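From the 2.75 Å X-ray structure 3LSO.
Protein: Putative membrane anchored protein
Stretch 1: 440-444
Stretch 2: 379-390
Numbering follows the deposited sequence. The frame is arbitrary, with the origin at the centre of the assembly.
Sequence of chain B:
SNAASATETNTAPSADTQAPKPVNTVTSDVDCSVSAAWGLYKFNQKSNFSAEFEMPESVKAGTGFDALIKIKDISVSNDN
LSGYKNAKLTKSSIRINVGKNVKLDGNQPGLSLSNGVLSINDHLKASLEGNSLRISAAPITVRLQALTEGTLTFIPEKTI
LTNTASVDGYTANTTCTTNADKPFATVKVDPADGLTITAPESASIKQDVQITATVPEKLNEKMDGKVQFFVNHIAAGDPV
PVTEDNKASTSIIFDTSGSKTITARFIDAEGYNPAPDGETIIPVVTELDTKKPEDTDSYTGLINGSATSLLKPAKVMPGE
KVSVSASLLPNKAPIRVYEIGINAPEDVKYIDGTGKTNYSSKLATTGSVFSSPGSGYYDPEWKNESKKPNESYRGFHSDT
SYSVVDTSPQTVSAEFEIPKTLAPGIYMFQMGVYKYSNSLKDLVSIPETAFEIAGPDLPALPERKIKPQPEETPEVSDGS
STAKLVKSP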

ATOM      1  N   LEU B 440       9.383  41.824  -5.072  1.00 17.22           N
ATOM      2  CA  LEU B 440       9.943  40.669  -5.735  1.00 17.17           C
ATOM      3  C   LEU B 440       9.301  40.400  -7.095  1.00 17.53           C
ATOM      4  O   LEU B 440       8.209  40.879  -7.394  1.00 17.91           O
ATOM      5  CB  LEU B 440       9.903  39.431  -4.832  1.00 17.12           C
ATOM      6  CG  LEU B 440       8.637  38.627  -4.515  1.00 17.04           C
ATOM      7  CD1 LEU B 440       8.095  37.853  -5.715  1.00 14.71           C
ATOM      8  CD2 LEU B 440       8.926  37.662  -3.376  1.00 16.64           C
ATOM      9  N   LYS B 441       9.999  39.624  -7.908  1.00 17.84           N
ATOM     10  CA  LYS B 441       9.538  39.232  -9.222  1.00 18.69           C
ATOM     11  C   LYS B 441       9.785  37.735  -9.301  1.00 19.22           C
ATOM     12  O   LYS B 441      10.874  37.258  -8.942  1.00 19.61           O
ATOM     13  CB  LYS B 441      10.333  39.966 -10.322  1.00 19.03           C
ATOM     14  CG  LYS B 441      10.310  41.509 -10.244  1.00 19.22           C
ATOM     15  CD  LYS B 441      11.630  42.150 -10.691  1.00 18.93           C
ATOM     16  CE  LYS B 441      11.701  43.602 -10.243  1.00 21.18           C
ATOM     17  NZ  LYS B 441      12.413  44.484 -11.205  1.00 24.74           N
ATOM     18  N   ASP B 442       8.795  36.985  -9.759  1.00 19.49           N
ATOM     19  CA  ASP B 442       8.897  35.541  -9.740  1.00 20.33           C
ATOM     20  C   ASP B 442       8.026  34.894 -10.825  1.00 20.32           C
ATOM     21  O   ASP B 442       6.986  35.462 -11.232  1.00 20.97           O
ATOM     22  CB  ASP B 442       8.463  35.056  -8.365  1.00 20.87           C
ATOM     23  CG  ASP B 442       8.990  33.666  -8.023  1.00 24.70           C
ATOM     24  OD1 ASP B 442       9.638  33.024  -8.904  1.00 24.32           O
ATOM     25  OD2 ASP B 442       8.749  33.237  -6.842  1.00 29.04           O
ATOM     26  N   LEU B 443       8.455  33.724 -11.306  1.00 19.35           N
ATOM     27  CA  LEU B 443       7.629  32.887 -12.162  1.00 18.17           C
ATOM     28  C   LEU B 443       7.425  31.584 -11.420  1.00 18.85           C
ATOM     29  O   LEU B 443       8.395  30.911 -11.048  1.00 19.10           O
ATOM     30  CB  LEU B 443       8.280  32.666 -13.509  1.00 17.10           C
ATOM     31  CG  LEU B 443       8.303  33.906 -14.403  1.00 16.69           C
ATOM     32  CD1 LEU B 443       9.419  33.828 -15.419  1.00 15.32           C
ATOM     33  CD2 LEU B 443       6.965  34.161 -15.116  1.00 16.79           C
ATOM     34  N   VAL B 444       6.164  31.242 -11.157  1.00 19.11           N
ATOM     35  CA  VAL B 444       5.884  30.122 -10.257  1.00 18.80           C
ATOM     36  C   VAL B 444       5.040  29.048 -10.927  1.00 18.92           C
ATOM     37  O   VAL B 444       3.897  29.307 -11.342  1.00 18.87           O
ATOM     38  CB  VAL B 444       5.163  30.588  -9.000  1.00 18.61           C
ATOM     39  CG1 VAL B 444       5.017  29.428  -8.054  1.00 18.00           C
ATOM     40  CG2 VAL B 444       5.919  31.730  -8.359  1.00 18.62           C
TER
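Stretch 2 379-390: DPEWKNESKKPN

Contact between the strand 440-444 and the segment 379-390 of chain B. Stretch 1 is a beta strand that continues beyond V444. Stretch 2 is mostly loop or turn, broken by a short 3-10 segment at 382-384, where the backbone hydrogen bonds N384 N to E381 O (3.3 Å) and E385 N to W382 O (3.0 Å) close the turn. The loop runs in the same general sense as the strand: P380 is the nearest CA neighbour of K441 (7.2 Å between CA atoms) and P389 that of L443 (7.5 Å). No backbone-to-backbone hydrogen bond joins the two stretches, so the loop does not extend the strand's sheet; every close contact but that of D442 O is made by a strand side chain, and these meet both side chains and backbone of the loop. Together they bury 364 Å², most of the strand's share coming from K441 and L443, whose CA-to-CB bonds point toward the loop, whereas those of L440 and D442 point away, as the alternation of a strand requires.

Polar contacts gather at K441. Its side chain reaches out to place NZ 2.7 Å from P380 O, the one hydrogen bond across the contact, which gives the ammonium group a backbone carbonyl as acceptor. Two carboxylates lie near the same group: E385 OE2 forms a long salt bridge with K441 NZ at 4.0 Å, and E381 OE1, 4.4 Å from K441 NZ, is beyond salt-bridge range but of favourable charge. E385 OE2 also approaches the aliphatic part of the lysine, 3.3 Å from K441 CD. Within the loop, E381 N donates to D379 OD1 at 2.9 Å, tying together the residues that flank P380, and K388 NZ makes a weak hydrogen bond to E385 O at 3.2 Å.

Packing around W382 covers the middle of the strand. The CA-to-CB bond of W382 points sideways, but the end of its ring comes nearer the strand. W382 CZ3 lies 4.0 Å from K441 CB and 4.4 Å from L443 CG, while D442 O meets the ring at its edge, near the ring plane, 3.8 Å from W382 CH2. The indole nitrogen is hydrogen-bonded elsewhere in the structure.

Apolar packing continues at L443. Its CD1 rests against the backbone of the loop's last part, 3.8 Å from K387 O, 3.8 Å from K388 C and 3.7 Å from P389 N; the proline ring adds a side-chain contact, L443 CD1 to P389 CD at 4.4 Å. Buried L443 thus touches both W382 and P389, whereas V444 makes no contact with the loop.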

ATOM      1  N   ASP B 379       7.095  49.390 -13.678  1.00 15.65           N
ATOM      2  CA  ASP B 379       7.792  48.527 -14.627  1.00 17.19           C
ATOM      3  C   ASP B 379       8.456  47.374 -13.866  1.00 17.59           C
ATOM      4  O   ASP B 379       9.336  47.619 -13.020  1.00 18.61           O
ATOM      5  CB  ASP B 379       8.860  49.386 -15.341  1.00 17.78           C
ATOM      6  CG  ASP B 379       9.493  48.713 -16.553  1.00 20.01           C
ATOM      7  OD1 ASP B 379       9.466  47.470 -16.666  1.00 22.57           O
ATOM      8  OD2 ASP B 379      10.040  49.451 -17.404  1.00 23.25           O
ATOM      9  N   PRO B 380       8.060  46.116 -14.148  1.00 17.34           N
ATOM     10  CA  PRO B 380       8.655  44.977 -13.473  1.00 17.17           C
ATOM     11  C   PRO B 380      10.065  44.713 -13.954  1.00 17.47           C
ATOM     12  O   PRO B 380      10.796  43.957 -13.335  1.00 17.39           O
ATOM     13  CB  PRO B 380       7.765  43.829 -13.899  1.00 16.99           C
ATOM     14  CG  PRO B 380       7.308  44.210 -15.205  1.00 17.66           C
ATOM     15  CD  PRO B 380       7.029  45.677 -15.091  1.00 17.85           C
ATOM     16  N   GLU B 381      10.441  45.324 -15.062  1.00 18.14           N
ATOM     17  CA  GLU B 381      11.809  45.237 -15.554  1.00 19.12           C
ATOM     18  C   GLU B 381      12.336  43.806 -15.586  1.00 19.10           C
ATOM     19  O   GLU B 381      13.384  43.492 -14.978  1.00 19.60           O
ATOM     20  CB  GLU B 381      12.730  46.141 -14.755  1.00 18.96           C
ATOM     21  CG  GLU B 381      12.571  47.592 -15.130  1.00 21.79           C
ATOM     22  CD  GLU B 381      13.372  48.521 -14.238  1.00 24.98           C
ATOM     23  OE1 GLU B 381      13.872  48.076 -13.179  1.00 25.79           O
ATOM     24  OE2 GLU B 381      13.486  49.711 -14.595  1.00 26.92           O
ATOM     25  N   TRP B 382      11.593  42.969 -16.318  1.00 18.47           N
ATOM     26  CA  TRP B 382      11.879  41.556 -16.487  1.00 18.19           C
ATOM     27  C   TRP B 382      13.153  41.354 -17.251  1.00 19.54           C
ATOM     28  O   TRP B 382      13.758  40.307 -17.132  1.00 20.29           O
ATOM     29  CB  TRP B 382      10.771  40.867 -17.278  1.00 17.68           C
ATOM     30  CG  TRP B 382       9.451  40.699 -16.576  1.00 13.83           C
ATOM     31  CD1 TRP B 382       8.300  41.359 -16.851  1.00 12.75           C
ATOM     32  CD2 TRP B 382       9.162  39.818 -15.496  1.00 10.80           C
ATOM     33  NE1 TRP B 382       7.305  40.953 -16.014  1.00 13.09           N
ATOM     34  CE2 TRP B 382       7.805  39.995 -15.171  1.00 12.17           C
ATOM     35  CE3 TRP B 382       9.923  38.891 -14.764  1.00  9.96           C
ATOM     36  CZ2 TRP B 382       7.172  39.265 -14.148  1.00 11.62           C
ATOM     37  CZ3 TRP B 382       9.307  38.169 -13.759  1.00 10.40           C
ATOM     38  CH2 TRP B 382       7.937  38.358 -13.457  1.00 11.14           C
ATOM     39  N   LYS B 383      13.557  42.346 -18.038  1.00 20.81           N
ATOM     40  CA  LYS B 383      14.716  42.224 -18.902  1.00 21.68           C
ATOM     41  C   LYS B 383      15.981  42.163 -18.075  1.00 22.03           C
ATOM     42  O   LYS B 383      17.069  41.926 -18.607  1.00 23.13           O
ATOM     43  CB  LYS B 383      14.782  43.396 -19.891  1.00 22.24           C
ATOM     44  CG  LYS B 383      15.381  44.682 -19.303  1.00 23.90           C
ATOM     45  CD  LYS B 383      14.781  45.957 -19.857  1.00 26.53           C
ATOM     46  CE  LYS B 383      15.338  47.167 -19.104  1.00 29.03           C
ATOM     47  NZ  LYS B 383      14.810  48.489 -19.594  1.00 30.66           N
ATOM     48  N   ASN B 384      15.868  42.401 -16.779  1.00 22.19           N
ATOM     49  CA  ASN B 384      17.062  42.352 -15.928  1.00 22.61           C
ATOM     50  C   ASN B 384      17.005  41.184 -14.980  1.00 23.04           C
ATOM     51  O   ASN B 384      17.903  41.036 -14.139  1.00 23.13           O
ATOM     52  CB  ASN B 384      17.253  43.627 -15.094  1.00 22.17           C
ATOM     53  CG  ASN B 384      17.325  44.876 -15.927  1.00 21.22           C
ATOM     54  OD1 ASN B 384      17.868  44.899 -17.040  1.00 20.14           O
ATOM     55  ND2 ASN B 384      16.787  45.948 -15.373  1.00 20.73           N
ATOM     56  N   GLU B 385      15.933  40.396 -15.082  1.00 23.13           N
ATOM     57  CA  GLU B 385      15.812  39.160 -14.323  1.00 23.59           C
ATOM     58  C   GLU B 385      16.510  38.096 -15.112  1.00 23.88           C
ATOM     59  O   GLU B 385      16.587  38.180 -16.336  1.00 24.05           O
ATOM     60  CB  GLU B 385      14.361  38.773 -14.139  1.00 23.18           C
ATOM     61  CG  GLU B 385      13.564  39.795 -13.408  1.00 25.14           C
ATOM     62  CD  GLU B 385      14.131  40.098 -12.038  1.00 28.52           C
ATOM     63  OE1 GLU B 385      14.089  39.191 -11.177  1.00 27.88           O
ATOM     64  OE2 GLU B 385      14.610  41.246 -11.825  1.00 30.11           O
ATOM     65  N   SER B 386      17.027  37.091 -14.426  1.00 24.61           N
ATOM     66  CA  SER B 386      17.745  36.052 -15.134  1.00 25.84           C
ATOM     67  C   SER B 386      16.767  35.071 -15.766  1.00 26.19           C
ATOM     68  O   SER B 386      17.017  34.549 -16.844  1.00 26.60           O
ATOM     69  CB  SER B 386      18.740  35.337 -14.230  1.00 25.97           C
ATOM     70  OG  SER B 386      18.066  34.418 -13.402  1.00 27.39           O
ATOM     71  N   LYS B 387      15.645  34.832 -15.114  1.00 26.34           N
ATOM     72  CA  LYS B 387      14.664  33.987 -15.738  1.00 27.01           C
ATOM     73  C   LYS B 387      13.504  34.855 -16.154  1.00 26.11           C
ATOM     74  O   LYS B 387      12.882  35.461 -15.286  1.00 26.86           O
ATOM     75  CB  LYS B 387      14.216  32.894 -14.777  1.00 27.82           C
ATOM     76  CG  LYS B 387      13.914  31.574 -15.493  1.00 31.95           C
ATOM     77  CD  LYS B 387      13.794  30.388 -14.524  1.00 36.62           C
ATOM     78  CE  LYS B 387      15.059  30.163 -13.660  1.00 37.99           C
ATOM     79  NZ  LYS B 387      14.770  29.229 -12.517  1.00 38.08           N
ATOM     80  N   LYS B 388      13.219  34.913 -17.462  1.00 24.98           N
ATOM     81  CA  LYS B 388      12.251  35.872 -18.053  1.00 23.63           C
ATOM     82  C   LYS B 388      10.999  35.179 -18.557  1.00 22.75           C
ATOM     83  O   LYS B 388      11.067  34.043 -19.045  1.00 22.59           O
ATOM     84  CB  LYS B 388      12.870  36.640 -19.241  1.00 23.22           C
ATOM     85  CG  LYS B 388      14.100  37.458 -18.898  1.00 25.57           C
ATOM     86  CD  LYS B 388      15.032  37.682 -20.101  1.00 28.38           C
ATOM     87  CE  LYS B 388      16.386  38.354 -19.703  1.00 28.36           C
ATOM     88  NZ  LYS B 388      17.459  37.391 -19.308  1.00 27.05           N
ATOM     89  N   PRO B 389       9.856  35.882 -18.513  1.00 21.98           N
ATOM     90  CA  PRO B 389       8.631  35.380 -19.158  1.00 21.35           C
ATOM     91  C   PRO B 389       8.880  35.199 -20.651  1.00 20.95           C
ATOM     92  O   PRO B 389       9.758  35.866 -21.195  1.00 20.98           O
ATOM     93  CB  PRO B 389       7.627  36.517 -18.960  1.00 21.63           C
ATOM     94  CG  PRO B 389       8.287  37.479 -17.965  1.00 22.17           C
ATOM     95  CD  PRO B 389       9.743  37.298 -18.125  1.00 21.80           C
ATOM     96  N   ASN B 390       8.137  34.310 -21.310  1.00 20.08           N
ATOM     97  CA  ASN B 390       8.282  34.134 -22.751  1.00 19.88           C
ATOM     98  C   ASN B 390       7.142  34.808 -23.528  1.00 20.02           C
ATOM     99  O   ASN B 390       6.317  35.510 -22.943  1.00 19.47           O
ATOM    100  CB  ASN B 390       8.410  32.649 -23.100  1.00 19.54           C
ATOM    101  CG  ASN B 390       7.221  31.841 -22.628  1.00 20.67           C
ATOM    102  OD1 ASN B 390       6.051  32.194 -22.906  1.00 22.12           O
ATOM    103  ND2 ASN B 390       7.497  30.754 -21.905  1.00 16.44           N
TER